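Local atomic coordinates of beta-1,4-galactanase (Thielavia heterothallica, PDB entry 1HJS), a protein that hydrolyses the beta-1,4-galactosidic linkages of type I arabinogalactans, as a family 53 glycoside hydrolase of clan GH-A. Residues G199-E202 and L203-D207; N189-Y192 and T193-K197; S10-V13 and V14-A18; P298-I301 and H302-N305. One frame throughout, in Å; residues are numbered along the deposited sequence.

Contact 1 of 4, residues G199-E202 and L203-D207; sequences GTLE and LSDFD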
ATOM      1  N   GLY A 199     -17.642  -1.313  18.781  1.00 24.86           N
ATOM      2  CA  GLY A 199     -18.308  -0.050  19.041  1.00 25.92           C
ATOM      3  C   GLY A 199     -17.424   1.186  19.078  1.00 26.32           C
ATOM      4  O   GLY A 199     -17.892   2.284  18.775  1.00 27.85           O
ATOM      5  N   THR A 200     -16.157   1.028  19.453  1.00 25.71           N
ATOM      6  CA  THR A 200     -15.243   2.166  19.515  1.00 25.07           C
ATOM      7  C   THR A 200     -14.931   2.685  18.115  1.00 24.38           C
ATOM      8  O   THR A 200     -15.151   3.861  17.824  1.00 24.58           O
ATOM      9  CB  THR A 200     -13.936   1.793  20.233  1.00 25.43           C
ATOM     10  OG1 THR A 200     -13.380   0.617  19.636  1.00 26.22           O
ATOM     11  CG2 THR A 200     -14.201   1.532  21.709  1.00 26.10           C
ATOM     12  N   LEU A 201     -14.416   1.818  17.248  1.00 23.08           N
ATOM     13  CA  LEU A 201     -14.138   2.226  15.877  1.00 22.24           C
ATOM     14  C   LEU A 201     -15.465   2.135  15.136  1.00 21.91           C
ATOM     15  O   LEU A 201     -16.075   1.067  15.079  1.00 21.81           O
ATOM     16  CB  LEU A 201     -13.125   1.291  15.210  1.00 21.33           C
ATOM     17  CG  LEU A 201     -12.815   1.643  13.748  1.00 20.83           C
ATOM     18  CD1 LEU A 201     -12.013   2.936  13.692  1.00 20.49           C
ATOM     19  CD2 LEU A 201     -12.037   0.517  13.090  1.00 20.75           C
ATOM     20  N   GLU A 202     -15.923   3.253  14.589  1.00 22.31           N
ATOM     21  CA  GLU A 202     -17.183   3.274  13.855  1.00 23.10           C
ATOM     22  C   GLU A 202     -16.918   3.250  12.359  1.00 22.26           C
ATOM     23  O   GLU A 202     -15.839   3.632  11.914  1.00 20.95           O
ATOM     24  CB  GLU A 202     -17.979   4.534  14.192  1.00 24.61           C
ATOM     25  CG  GLU A 202     -18.320   4.692  15.658  1.00 27.24           C
ATOM     26  CD  GLU A 202     -19.259   5.853  15.891  1.00 28.55           C
ATOM     27  OE1 GLU A 202     -20.405   5.795  15.397  1.00 30.27           O
ATOM     28  OE2 GLU A 202     -18.854   6.826  16.559  1.00 30.25           O
ATOM     29  N   LEU A 203     -17.906   2.807  11.587  1.00 22.05           N
ATOM     30  CA  LEU A 203     -17.761   2.764  10.140  1.00 22.29           C
ATOM     31  C   LEU A 203     -17.432   4.150   9.607  1.00 22.11           C
ATOM     32  O   LEU A 203     -16.702   4.289   8.627  1.00 22.34           O
ATOM     33  CB  LEU A 203     -19.047   2.266   9.474  1.00 22.91           C
ATOM     34  CG  LEU A 203     -19.081   0.803   9.026  1.00 23.71           C
ATOM     35  CD1 LEU A 203     -20.361   0.552   8.251  1.00 24.33           C
ATOM     36  CD2 LEU A 203     -17.871   0.489   8.155  1.00 23.74           C
ATOM     37  N   SER A 204     -17.974   5.173  10.261  1.00 21.49           N
ATOM     38  CA  SER A 204     -17.743   6.552   9.851  1.00 21.16           C
ATOM     39  C   SER A 204     -16.327   7.040  10.149  1.00 20.31           C
ATOM     40  O   SER A 204     -15.934   8.111   9.685  1.00 20.65           O
ATOM     41  CB  SER A 204     -18.750   7.481  10.532  1.00 21.21           C
ATOM     42  OG  SER A 204     -18.568   7.496  11.937  1.00 21.75           O
ATOM     43  N   ASP A 205     -15.560   6.265  10.914  1.00 19.39           N
ATOM     44  CA  ASP A 205     -14.199   6.669  11.255  1.00 18.36           C
ATOM     45  C   ASP A 205     -13.198   6.490  10.116  1.00 17.42           C
ATOM     46  O   ASP A 205     -12.128   7.087  10.138  1.00 17.13           O
ATOM     47  CB  ASP A 205     -13.691   5.927  12.497  1.00 19.40           C
ATOM     48  CG  ASP A 205     -14.360   6.399  13.785  1.00 20.64           C
ATOM     49  OD1 ASP A 205     -14.677   7.605  13.897  1.00 20.12           O
ATOM     50  OD2 ASP A 205     -14.551   5.567  14.698  1.00 21.39           O
ATOM     51  N   PHE A 206     -13.523   5.655   9.135  1.00 16.60           N
ATOM     52  CA  PHE A 206     -12.618   5.475   8.004  1.00 15.67           C
ATOM     53  C   PHE A 206     -13.384   5.501   6.690  1.00 15.49           C
ATOM     54  O   PHE A 206     -14.611   5.374   6.673  1.00 15.34           O
ATOM     55  CB  PHE A 206     -11.768   4.198   8.145  1.00 15.41           C
ATOM     56  CG  PHE A 206     -12.547   2.919   8.083  1.00 15.17           C
ATOM     57  CD1 PHE A 206     -13.375   2.537   9.132  1.00 15.04           C
ATOM     58  CD2 PHE A 206     -12.424   2.074   6.983  1.00 15.26           C
ATOM     59  CE1 PHE A 206     -14.069   1.332   9.089  1.00 15.56           C
ATOM     60  CE2 PHE A 206     -13.113   0.864   6.927  1.00 15.75           C
ATOM     61  CZ  PHE A 206     -13.938   0.490   7.983  1.00 16.23           C
ATOM     62  N   ASP A 207     -12.659   5.662   5.587  1.00 14.41           N
ATOM     63  CA  ASP A 207     -13.291   5.795   4.282  1.00 14.10           C
ATOM     64  C   ASP A 207     -12.988   4.723   3.246  1.00 13.53           C
ATOM     65  O   ASP A 207     -13.769   4.519   2.314  1.00 13.83           O
ATOM     66  CB  ASP A 207     -12.896   7.152   3.701  1.00 13.94           C
ATOM     67  CG  ASP A 207     -13.013   8.268   4.718  1.00 15.06           C
ATOM     68  OD1 ASP A 207     -14.148   8.553   5.140  1.00 15.02           O
ATOM     69  OD2 ASP A 207     -11.975   8.855   5.102  1.00 15.10           O
TER
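Glu-202 and Asp-205 close a tight local turn by holding each other twice, each with its own backbone N-H. The amide N of Glu-202 gives its hydrogen to OD2 of Asp-205 at 2.7 Å, almost straight at 175°, and meets that oxygen from above the carboxylate plane. In return the amide N of Asp-205 donates to the carbonyl O of Glu-202 over 2.8 Å, from well above the carbonyl plane. A side-chain-to-backbone bond and a backbone bond together close the 3-10 turn of 203-205. CG of Asp-205 lies opposite its carbonyl carbon and beside its backbone N (chi1 -72°), which swings the carboxylate back over the start of the turn. The acidic end of Glu-202 takes no part: its extended chain leads OE2 to 4.9 Å from OD2 of Asp-205. Leu-201 adds the apolar side, where its CD1 rests on CB of Asp-205 at 3.6 Å as the two side chains run past each other in opposite directions. At the far end, the edge of the Phe-206 ring faces the carbonyl O of Glu-202, with CD1 3.9 Å from it. The buried carboxylate of Asp-205 is further held by His-158 at OD2 and Trp-162 at OD1, both on helix 150-165. The turn belongs to the loop joining helix 185-196 to barrel strand 208-212, with Leu-201 packed between helix 150-165 and Ile-177 of strand 174-179, and Phe-206 against that same strand and Lys-239.

Contact 2 of 4, residues N189-Y192 and T193-K197; sequences NWWY and TNVLK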
ATOM      1  N   ASN A 189     -13.913 -10.664   6.104  1.00 15.50           N
ATOM      2  CA  ASN A 189     -15.162 -10.615   6.851  1.00 16.37           C
ATOM      3  C   ASN A 189     -14.944 -10.841   8.341  1.00 16.15           C
ATOM      4  O   ASN A 189     -15.498 -10.124   9.176  1.00 15.73           O
ATOM      5  CB  ASN A 189     -16.137 -11.655   6.297  1.00 17.74           C
ATOM      6  CG  ASN A 189     -17.509 -11.556   6.931  1.00 19.62           C
ATOM      7  OD1 ASN A 189     -18.059 -10.463   7.082  1.00 20.63           O
ATOM      8  ND2 ASN A 189     -18.075 -12.698   7.296  1.00 20.85           N
ATOM      9  N   TRP A 190     -14.133 -11.838   8.668  1.00 15.63           N
ATOM     10  CA  TRP A 190     -13.822 -12.156  10.057  1.00 15.82           C
ATOM     11  C   TRP A 190     -13.216 -10.942  10.771  1.00 15.64           C
ATOM     12  O   TRP A 190     -13.613 -10.593  11.887  1.00 14.91           O
ATOM     13  CB  TRP A 190     -12.840 -13.331  10.084  1.00 17.00           C
ATOM     14  CG  TRP A 190     -12.176 -13.600  11.402  1.00 17.73           C
ATOM     15  CD1 TRP A 190     -12.725 -14.202  12.500  1.00 18.32           C
ATOM     16  CD2 TRP A 190     -10.813 -13.308  11.742  1.00 18.61           C
ATOM     17  NE1 TRP A 190     -11.784 -14.307  13.502  1.00 19.02           N
ATOM     18  CE2 TRP A 190     -10.604 -13.766  13.063  1.00 19.00           C
ATOM     19  CE3 TRP A 190      -9.750 -12.703  11.058  1.00 19.04           C
ATOM     20  CZ2 TRP A 190      -9.372 -13.640  13.713  1.00 19.70           C
ATOM     21  CZ3 TRP A 190      -8.521 -12.575  11.705  1.00 20.31           C
ATOM     22  CH2 TRP A 190      -8.347 -13.043  13.025  1.00 19.91           C
ATOM     23  N   TRP A 191     -12.261 -10.293  10.113  1.00 14.42           N
ATOM     24  CA  TRP A 191     -11.579  -9.144  10.693  1.00 14.19           C
ATOM     25  C   TRP A 191     -12.489  -7.935  10.911  1.00 13.93           C
ATOM     26  O   TRP A 191     -12.637  -7.461  12.040  1.00 13.86           O
ATOM     27  CB  TRP A 191     -10.397  -8.734   9.804  1.00 13.79           C
ATOM     28  CG  TRP A 191      -9.396  -7.859  10.508  1.00 13.48           C
ATOM     29  CD1 TRP A 191      -8.279  -8.269  11.183  1.00 13.73           C
ATOM     30  CD2 TRP A 191      -9.421  -6.431  10.604  1.00 13.19           C
ATOM     31  NE1 TRP A 191      -7.607  -7.185  11.688  1.00 13.69           N
ATOM     32  CE2 TRP A 191      -8.286  -6.042  11.349  1.00 13.12           C
ATOM     33  CE3 TRP A 191     -10.295  -5.438  10.134  1.00 12.91           C
ATOM     34  CZ2 TRP A 191      -7.995  -4.702  11.635  1.00 12.93           C
ATOM     35  CZ3 TRP A 191     -10.006  -4.103  10.418  1.00 13.05           C
ATOM     36  CH2 TRP A 191      -8.864  -3.749  11.162  1.00 12.73           C
ATOM     37  N   TYR A 192     -13.091  -7.434   9.837  1.00 13.90           N
ATOM     38  CA  TYR A 192     -13.964  -6.266   9.947  1.00 14.52           C
ATOM     39  C   TYR A 192     -15.154  -6.485  10.879  1.00 14.79           C
ATOM     40  O   TYR A 192     -15.515  -5.594  11.648  1.00 14.84           O
ATOM     41  CB  TYR A 192     -14.454  -5.833   8.562  1.00 14.01           C
ATOM     42  CG  TYR A 192     -13.397  -5.096   7.761  1.00 13.81           C
ATOM     43  CD1 TYR A 192     -12.933  -3.843   8.171  1.00 13.76           C
ATOM     44  CD2 TYR A 192     -12.838  -5.663   6.614  1.00 13.92           C
ATOM     45  CE1 TYR A 192     -11.935  -3.171   7.457  1.00 13.56           C
ATOM     46  CE2 TYR A 192     -11.839  -5.002   5.896  1.00 13.65           C
ATOM     47  CZ  TYR A 192     -11.393  -3.762   6.322  1.00 14.23           C
ATOM     48  OH  TYR A 192     -10.399  -3.115   5.615  1.00 13.52           O
ATOM     49  N   THR A 193     -15.754  -7.667  10.824  1.00 15.42           N
ATOM     50  CA  THR A 193     -16.899  -7.954  11.684  1.00 15.89           C
ATOM     51  C   THR A 193     -16.524  -7.847  13.163  1.00 16.61           C
ATOM     52  O   THR A 193     -17.214  -7.186  13.944  1.00 16.49           O
ATOM     53  CB  THR A 193     -17.465  -9.358  11.410  1.00 16.24           C
ATOM     54  OG1 THR A 193     -17.961  -9.419  10.065  1.00 16.19           O
ATOM     55  CG2 THR A 193     -18.604  -9.673  12.379  1.00 16.43           C
ATOM     56  N   ASN A 194     -15.422  -8.482  13.546  1.00 16.76           N
ATOM     57  CA  ASN A 194     -14.988  -8.458  14.937  1.00 17.20           C
ATOM     58  C   ASN A 194     -14.471  -7.107  15.412  1.00 17.35           C
ATOM     59  O   ASN A 194     -14.636  -6.744  16.574  1.00 16.66           O
ATOM     60  CB  ASN A 194     -13.938  -9.541  15.170  1.00 17.72           C
ATOM     61  CG  ASN A 194     -14.552 -10.922  15.264  1.00 18.75           C
ATOM     62  OD1 ASN A 194     -15.373 -11.181  16.142  1.00 18.94           O
ATOM     63  ND2 ASN A 194     -14.163 -11.815  14.359  1.00 18.81           N
ATOM     64  N   VAL A 195     -13.842  -6.358  14.518  1.00 17.04           N
ATOM     65  CA  VAL A 195     -13.339  -5.046  14.882  1.00 17.14           C
ATOM     66  C   VAL A 195     -14.489  -4.050  15.045  1.00 17.22           C
ATOM     67  O   VAL A 195     -14.541  -3.310  16.029  1.00 17.23           O
ATOM     68  CB  VAL A 195     -12.355  -4.517  13.817  1.00 16.62           C
ATOM     69  CG1 VAL A 195     -12.040  -3.049  14.070  1.00 17.08           C
ATOM     70  CG2 VAL A 195     -11.068  -5.333  13.861  1.00 16.06           C
ATOM     71  N   LEU A 196     -15.415  -4.050  14.093  1.00 17.73           N
ATOM     72  CA  LEU A 196     -16.538  -3.116  14.119  1.00 19.27           C
ATOM     73  C   LEU A 196     -17.584  -3.387  15.195  1.00 20.34           C
ATOM     74  O   LEU A 196     -18.289  -2.472  15.618  1.00 20.48           O
ATOM     75  CB  LEU A 196     -17.211  -3.075  12.744  1.00 18.95           C
ATOM     76  CG  LEU A 196     -16.334  -2.492  11.628  1.00 19.32           C
ATOM     77  CD1 LEU A 196     -17.025  -2.642  10.281  1.00 19.34           C
ATOM     78  CD2 LEU A 196     -16.051  -1.024  11.924  1.00 19.87           C
ATOM     79  N   LYS A 197     -17.688  -4.634  15.643  1.00 21.38           N
ATOM     80  CA  LYS A 197     -18.673  -4.974  16.667  1.00 22.90           C
ATOM     81  C   LYS A 197     -18.280  -4.432  18.041  1.00 22.97           C
ATOM     82  O   LYS A 197     -19.081  -4.447  18.970  1.00 22.87           O
ATOM     83  CB  LYS A 197     -18.863  -6.493  16.741  1.00 23.99           C
ATOM     84  CG  LYS A 197     -17.635  -7.248  17.210  1.00 26.41           C
ATOM     85  CD  LYS A 197     -17.795  -8.758  17.063  1.00 28.62           C
ATOM     86  CE  LYS A 197     -18.845  -9.319  18.002  1.00 30.20           C
ATOM     87  NZ  LYS A 197     -18.912 -10.814  17.909  1.00 31.51           N
TER
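Thr-193 reaches back one turn to Asn-189, and Asn-194 to Trp-190, each to a carbonyl that its own backbone already uses, in helix 185-196 of the TIM barrel's beta-alpha-beta unit between strands 174-179 and 208-212. The carbonyl O of Asn-189 accepts the hydroxyl OG1 of Thr-193 at 2.7 Å and the amide N of Thr-193 at 3.0 Å, from opposite faces of its plane. OG1 sits opposite the carbonyl carbon of its own residue (chi1 -63°), which turns the hydroxyl back along the helix. One residue on, the carbonyl O of Trp-190 is likewise gripped by the amide N of Asn-194 and by its side-chain ND2, the latter at 2.8 Å but bent to 134°. That amide stands steeply to the Trp-190 ring, its ND2 3.3 Å from CD1. The remaining i to i+4 bonds, Val-195 to Trp-191 and Leu-196 to Tyr-192, are ordinary helical ones.

Packing takes over on the buried side, where Trp-191 also meets Trp-150 and Ile-153 of helix 150-165 and Ile-177 and Leu-179 of strand 174-179. With an alanine here, CG2 of Val-195 would probably lose the ring face it rests on, and a gap is likely to open against Ile-177 and Leu-179. In that CH-pi contact, CG2 of Val-195 stands 3.5 Å from the centroid of the Trp-191 six-membered ring, 1° off its normal.

Contact 3 of 4, residues S10-V13 and V14-A18; sequences SSVV and VEERA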
ATOM      1  N   SER A  10       8.410   4.008  -2.597  1.00  9.75           N
ATOM      2  CA  SER A  10       9.172   4.270  -1.375  1.00 10.56           C
ATOM      3  C   SER A  10      10.692   4.192  -1.470  1.00 10.38           C
ATOM      4  O   SER A  10      11.392   5.051  -0.935  1.00 10.97           O
ATOM      5  CB  SER A  10       8.700   3.336  -0.257  1.00 10.15           C
ATOM      6  OG  SER A  10       7.299   3.432  -0.061  1.00  9.99           O
ATOM      7  N   SER A  11      11.200   3.168  -2.145  1.00 10.54           N
ATOM      8  CA  SER A  11      12.643   2.964  -2.276  1.00 10.71           C
ATOM      9  C   SER A  11      13.376   3.935  -3.201  1.00 11.09           C
ATOM     10  O   SER A  11      14.595   3.834  -3.343  1.00 10.94           O
ATOM     11  CB  SER A  11      12.911   1.555  -2.790  1.00 10.70           C
ATOM     12  OG  SER A  11      12.486   1.455  -4.139  1.00  9.49           O
ATOM     13  N   VAL A  12      12.654   4.856  -3.832  1.00 10.76           N
ATOM     14  CA  VAL A  12      13.286   5.784  -4.770  1.00 11.19           C
ATOM     15  C   VAL A  12      14.611   6.411  -4.316  1.00 11.96           C
ATOM     16  O   VAL A  12      15.617   6.284  -5.014  1.00 11.99           O
ATOM     17  CB  VAL A  12      12.307   6.905  -5.210  1.00 10.99           C
ATOM     18  CG1 VAL A  12      11.835   7.713  -4.009  1.00 11.63           C
ATOM     19  CG2 VAL A  12      12.992   7.811  -6.247  1.00 10.43           C
ATOM     20  N   VAL A  13      14.626   7.078  -3.166  1.00 12.45           N
ATOM     21  CA  VAL A  13      15.856   7.707  -2.689  1.00 12.81           C
ATOM     22  C   VAL A  13      16.913   6.675  -2.297  1.00 13.34           C
ATOM     23  O   VAL A  13      18.109   6.894  -2.483  1.00 13.11           O
ATOM     24  CB  VAL A  13      15.573   8.663  -1.499  1.00 13.37           C
ATOM     25  CG1 VAL A  13      16.871   9.024  -0.782  1.00 12.87           C
ATOM     26  CG2 VAL A  13      14.908   9.933  -2.022  1.00 13.43           C
ATOM     27  N   VAL A  14      16.473   5.545  -1.754  1.00 13.32           N
ATOM     28  CA  VAL A  14      17.415   4.498  -1.377  1.00 13.84           C
ATOM     29  C   VAL A  14      18.161   4.049  -2.634  1.00 13.79           C
ATOM     30  O   VAL A  14      19.379   3.869  -2.618  1.00 13.85           O
ATOM     31  CB  VAL A  14      16.685   3.283  -0.748  1.00 13.91           C
ATOM     32  CG1 VAL A  14      17.652   2.111  -0.594  1.00 14.96           C
ATOM     33  CG2 VAL A  14      16.127   3.665   0.616  1.00 14.39           C
ATOM     34  N   GLU A  15      17.420   3.882  -3.727  1.00 14.12           N
ATOM     35  CA  GLU A  15      18.013   3.455  -4.991  1.00 14.48           C
ATOM     36  C   GLU A  15      18.873   4.530  -5.648  1.00 14.38           C
ATOM     37  O   GLU A  15      19.936   4.231  -6.186  1.00 13.95           O
ATOM     38  CB  GLU A  15      16.918   3.002  -5.959  1.00 14.90           C
ATOM     39  CG  GLU A  15      16.325   1.645  -5.613  1.00 15.89           C
ATOM     40  CD  GLU A  15      17.298   0.497  -5.848  1.00 16.42           C
ATOM     41  OE1 GLU A  15      18.434   0.550  -5.333  1.00 17.30           O
ATOM     42  OE2 GLU A  15      16.919  -0.467  -6.550  1.00 16.40           O
ATOM     43  N   GLU A  16      18.420   5.778  -5.609  1.00 14.60           N
ATOM     44  CA  GLU A  16      19.201   6.857  -6.201  1.00 14.75           C
ATOM     45  C   GLU A  16      20.530   6.964  -5.461  1.00 15.37           C
ATOM     46  O   GLU A  16      21.575   7.175  -6.074  1.00 15.54           O
ATOM     47  CB  GLU A  16      18.430   8.180  -6.121  1.00 14.64           C
ATOM     48  CG  GLU A  16      17.116   8.146  -6.890  1.00 14.75           C
ATOM     49  CD  GLU A  16      16.308   9.420  -6.748  1.00 14.62           C
ATOM     50  OE1 GLU A  16      16.450  10.114  -5.721  1.00 14.08           O
ATOM     51  OE2 GLU A  16      15.508   9.713  -7.660  1.00 14.87           O
ATOM     52  N   ARG A  17      20.492   6.802  -4.140  1.00 15.74           N
ATOM     53  CA  ARG A  17      21.711   6.876  -3.338  1.00 17.02           C
ATOM     54  C   ARG A  17      22.613   5.682  -3.619  1.00 17.59           C
ATOM     55  O   ARG A  17      23.814   5.726  -3.359  1.00 18.31           O
ATOM     56  CB  ARG A  17      21.376   6.912  -1.848  1.00 17.05           C
ATOM     57  CG  ARG A  17      20.784   8.226  -1.380  1.00 18.26           C
ATOM     58  CD  ARG A  17      20.381   8.140   0.076  1.00 19.13           C
ATOM     59  NE  ARG A  17      19.814   9.395   0.551  1.00 20.72           N
ATOM     60  CZ  ARG A  17      19.151   9.528   1.695  1.00 21.41           C
ATOM     61  NH1 ARG A  17      18.967   8.480   2.486  1.00 22.48           N
ATOM     62  NH2 ARG A  17      18.672  10.714   2.043  1.00 22.63           N
ATOM     63  N   ALA A  18      22.027   4.611  -4.141  1.00 17.52           N
ATOM     64  CA  ALA A  18      22.793   3.413  -4.463  1.00 18.14           C
ATOM     65  C   ALA A  18      23.359   3.512  -5.877  1.00 18.00           C
ATOM     66  O   ALA A  18      23.961   2.562  -6.381  1.00 17.81           O
ATOM     67  CB  ALA A  18      21.922   2.172  -4.337  1.00 18.20           C
TER
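Val-14 meets Ser-11 where helix 12-17 begins, its CB 3.4 Å from the carbonyl O of that serine. The amide N of Glu-15 donates to the same oxygen at 2.9 Å, while the Glu-15 side chain bends at CG and carries its carboxylate away from the turn to a hydrogen bond with His-302. Glu-16 bonds through its amide N to the carbonyl O of Val-12 and lays its chain beside that valine, both pointing the same way, with OE2 3.5 Å from CG2 of Val-12. The same OE2 forms a salt bridge with Arg-68, so a leucine here would probably leave that arginine without its charged mate. Arg-17 continues the series from its amide N to the carbonyl O of Val-13. Its guanidinium turns one face to CG1 of Val-13, which comes within 3.3 Å of NE; the methyl stands opposite the valine's backbone N (chi1 165°), directed along the helix to meet it. Val-12 and Val-13 both press on Ile-65 and Arg-68, which packs this short helix, after barrel strand 4-8, against helix 59-71.

Contact 4 of 4, residues P298-I301 and H302-N305; sequences PAWI and HNAN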
ATOM      1  N   PRO A 298       7.776  -0.908  -8.339  1.00 10.02           N
ATOM      2  CA  PRO A 298       8.173  -1.258  -9.705  1.00 10.36           C
ATOM      3  C   PRO A 298       9.617  -0.907 -10.073  1.00 10.78           C
ATOM      4  O   PRO A 298      10.190  -1.515 -10.981  1.00 11.53           O
ATOM      5  CB  PRO A 298       7.171  -0.488 -10.556  1.00  9.65           C
ATOM      6  CG  PRO A 298       6.969   0.761  -9.755  1.00 10.38           C
ATOM      7  CD  PRO A 298       6.828   0.223  -8.340  1.00  9.68           C
ATOM      8  N   ALA A 299      10.206   0.049  -9.361  1.00 11.24           N
ATOM      9  CA  ALA A 299      11.564   0.499  -9.666  1.00 11.72           C
ATOM     10  C   ALA A 299      12.665   0.063  -8.704  1.00 12.30           C
ATOM     11  O   ALA A 299      13.787   0.569  -8.784  1.00 13.15           O
ATOM     12  CB  ALA A 299      11.573   2.027  -9.799  1.00 11.69           C
ATOM     13  N   TRP A 300      12.365  -0.875  -7.811  1.00 12.31           N
ATOM     14  CA  TRP A 300      13.354  -1.341  -6.841  1.00 12.47           C
ATOM     15  C   TRP A 300      14.205  -2.444  -7.473  1.00 13.24           C
ATOM     16  O   TRP A 300      14.137  -3.616  -7.074  1.00 11.96           O
ATOM     17  CB  TRP A 300      12.641  -1.873  -5.595  1.00 12.43           C
ATOM     18  CG  TRP A 300      13.495  -1.915  -4.370  1.00 12.20           C
ATOM     19  CD1 TRP A 300      14.849  -1.715  -4.296  1.00 12.59           C
ATOM     20  CD2 TRP A 300      13.059  -2.198  -3.035  1.00 12.31           C
ATOM     21  NE1 TRP A 300      15.276  -1.860  -3.001  1.00 12.62           N
ATOM     22  CE2 TRP A 300      14.199  -2.156  -2.207  1.00 12.40           C
ATOM     23  CE3 TRP A 300      11.812  -2.487  -2.461  1.00 12.22           C
ATOM     24  CZ2 TRP A 300      14.132  -2.390  -0.827  1.00 12.72           C
ATOM     25  CZ3 TRP A 300      11.745  -2.724  -1.089  1.00 12.02           C
ATOM     26  CH2 TRP A 300      12.902  -2.673  -0.289  1.00 12.45           C
ATOM     27  N   ILE A 301      15.019  -2.059  -8.449  1.00 13.51           N
ATOM     28  CA  ILE A 301      15.847  -3.013  -9.172  1.00 14.56           C
ATOM     29  C   ILE A 301      16.907  -3.769  -8.369  1.00 14.67           C
ATOM     30  O   ILE A 301      17.353  -4.831  -8.802  1.00 14.75           O
ATOM     31  CB  ILE A 301      16.500  -2.339 -10.401  1.00 15.56           C
ATOM     32  CG1 ILE A 301      17.446  -1.220  -9.962  1.00 16.40           C
ATOM     33  CG2 ILE A 301      15.409  -1.786 -11.316  1.00 15.60           C
ATOM     34  CD1 ILE A 301      18.139  -0.530 -11.126  1.00 17.89           C
ATOM     35  N   HIS A 302      17.309  -3.247  -7.212  1.00 14.61           N
ATOM     36  CA  HIS A 302      18.296  -3.946  -6.395  1.00 15.35           C
ATOM     37  C   HIS A 302      17.629  -4.950  -5.452  1.00 15.13           C
ATOM     38  O   HIS A 302      18.285  -5.587  -4.629  1.00 15.33           O
ATOM     39  CB  HIS A 302      19.155  -2.955  -5.603  1.00 17.09           C
ATOM     40  CG  HIS A 302      20.191  -2.265  -6.436  1.00 18.64           C
ATOM     41  ND1 HIS A 302      20.176  -0.908  -6.676  1.00 19.68           N
ATOM     42  CD2 HIS A 302      21.262  -2.754  -7.108  1.00 19.60           C
ATOM     43  CE1 HIS A 302      21.191  -0.589  -7.461  1.00 19.17           C
ATOM     44  NE2 HIS A 302      21.866  -1.691  -7.737  1.00 19.94           N
ATOM     45  N   ASN A 303      16.314  -5.078  -5.587  1.00 13.92           N
ATOM     46  CA  ASN A 303      15.522  -6.022  -4.798  1.00 13.95           C
ATOM     47  C   ASN A 303      14.468  -6.513  -5.786  1.00 13.36           C
ATOM     48  O   ASN A 303      13.272  -6.507  -5.506  1.00 12.93           O
ATOM     49  CB  ASN A 303      14.864  -5.309  -3.611  1.00 14.14           C
ATOM     50  CG  ASN A 303      14.007  -6.243  -2.762  1.00 15.50           C
ATOM     51  OD1 ASN A 303      14.376  -7.392  -2.515  1.00 15.40           O
ATOM     52  ND2 ASN A 303      12.860  -5.744  -2.303  1.00 15.56           N
ATOM     53  N   ALA A 304      14.951  -6.936  -6.951  1.00 13.16           N
ATOM     54  CA  ALA A 304      14.107  -7.379  -8.057  1.00 12.85           C
ATOM     55  C   ALA A 304      12.985  -8.352  -7.740  1.00 12.27           C
ATOM     56  O   ALA A 304      11.891  -8.231  -8.295  1.00 12.76           O
ATOM     57  CB  ALA A 304      14.983  -7.953  -9.169  1.00 13.17           C
ATOM     58  N   ASN A 305      13.243  -9.325  -6.875  1.00 12.31           N
ATOM     59  CA  ASN A 305      12.212 -10.302  -6.535  1.00 12.14           C
ATOM     60  C   ASN A 305      11.158  -9.697  -5.607  1.00 12.09           C
ATOM     61  O   ASN A 305      10.098 -10.286  -5.380  1.00 11.58           O
ATOM     62  CB  ASN A 305      12.841 -11.537  -5.885  1.00 11.94           C
ATOM     63  CG  ASN A 305      13.551 -11.216  -4.584  1.00 12.52           C
ATOM     64  OD1 ASN A 305      14.480 -10.408  -4.552  1.00 12.20           O
ATOM     65  ND2 ASN A 305      13.117 -11.853  -3.501  1.00 12.26           N
TER
HETATM   66  O   HOH W   1      17.836  -7.713  -7.343  1.00 23.31           O
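Trp-300 and Asn-303 make the main meeting of this turn, and it is of the face-on kind. CB of Asn-303 stands over the five-membered ring of Trp-300 in a CH-pi contact, 3.4 Å from the centroid and 6° off the normal. Farther along the same indole, ND2 lies over the six-membered ring, 3.4 Å from CE3. The amide is not laid flat on the indole: the two planes are 68° apart. CG of Asn-303 points opposite its backbone N (chi1 179°), which carries ND2 out over the benzene half of the indole.

Of hydrogen bonds between the segments there is one, from the amide N of Asn-303 to the carbonyl O of Trp-300 at 3.0 Å, the donor well above the carbonyl plane. It joins Asn-303 to the residue three places before it and folds the chain so that Asn-303 returns to the tryptophan ring. Just before it, Trp-300 is the centre of an inverse gamma turn, with a weak bond from the amide N of Ile-301 to the carbonyl O of Ala-299. A water spans the next step, donating to the carbonyl O of Ile-301 at 3.3 Å and accepting from the amide N of Ala-304 at 3.0 Å.

Van der Waals contact is slighter: CG1 of Ile-301 lies over one face of the His-302 imidazole, toward its rim, 4.3 Å from ND1. The loop follows barrel strand 290-296, with the Trp-300 side chain about 10 Å from that of the nucleophile Glu-245, and Glu-15 of helix 12-17, the partner of His-302, also touches Trp-300 and Ile-301.

In the fold
All four contacts lie in one (beta/alpha)8 barrel and form two pairs, on opposite sides of the chain's centre. Along the sequence the order is contact 3, after strand 4-8, then contact 2 on helix 185-196, contact 1 in the loop from that helix to strand 208-212, and contact 4 after the last strand, 290-296. Contacts 1 and 2 have centres 11 Å apart and meet through Leu-201 on Val-195 and Leu-203 on Leu-196. Contacts 3 and 4 are equally close and touch through Glu-15, joining regions after the first and last strands, which are neighbours in the closed barrel. Between the pairs, centres lie 35 to 38 Å apart.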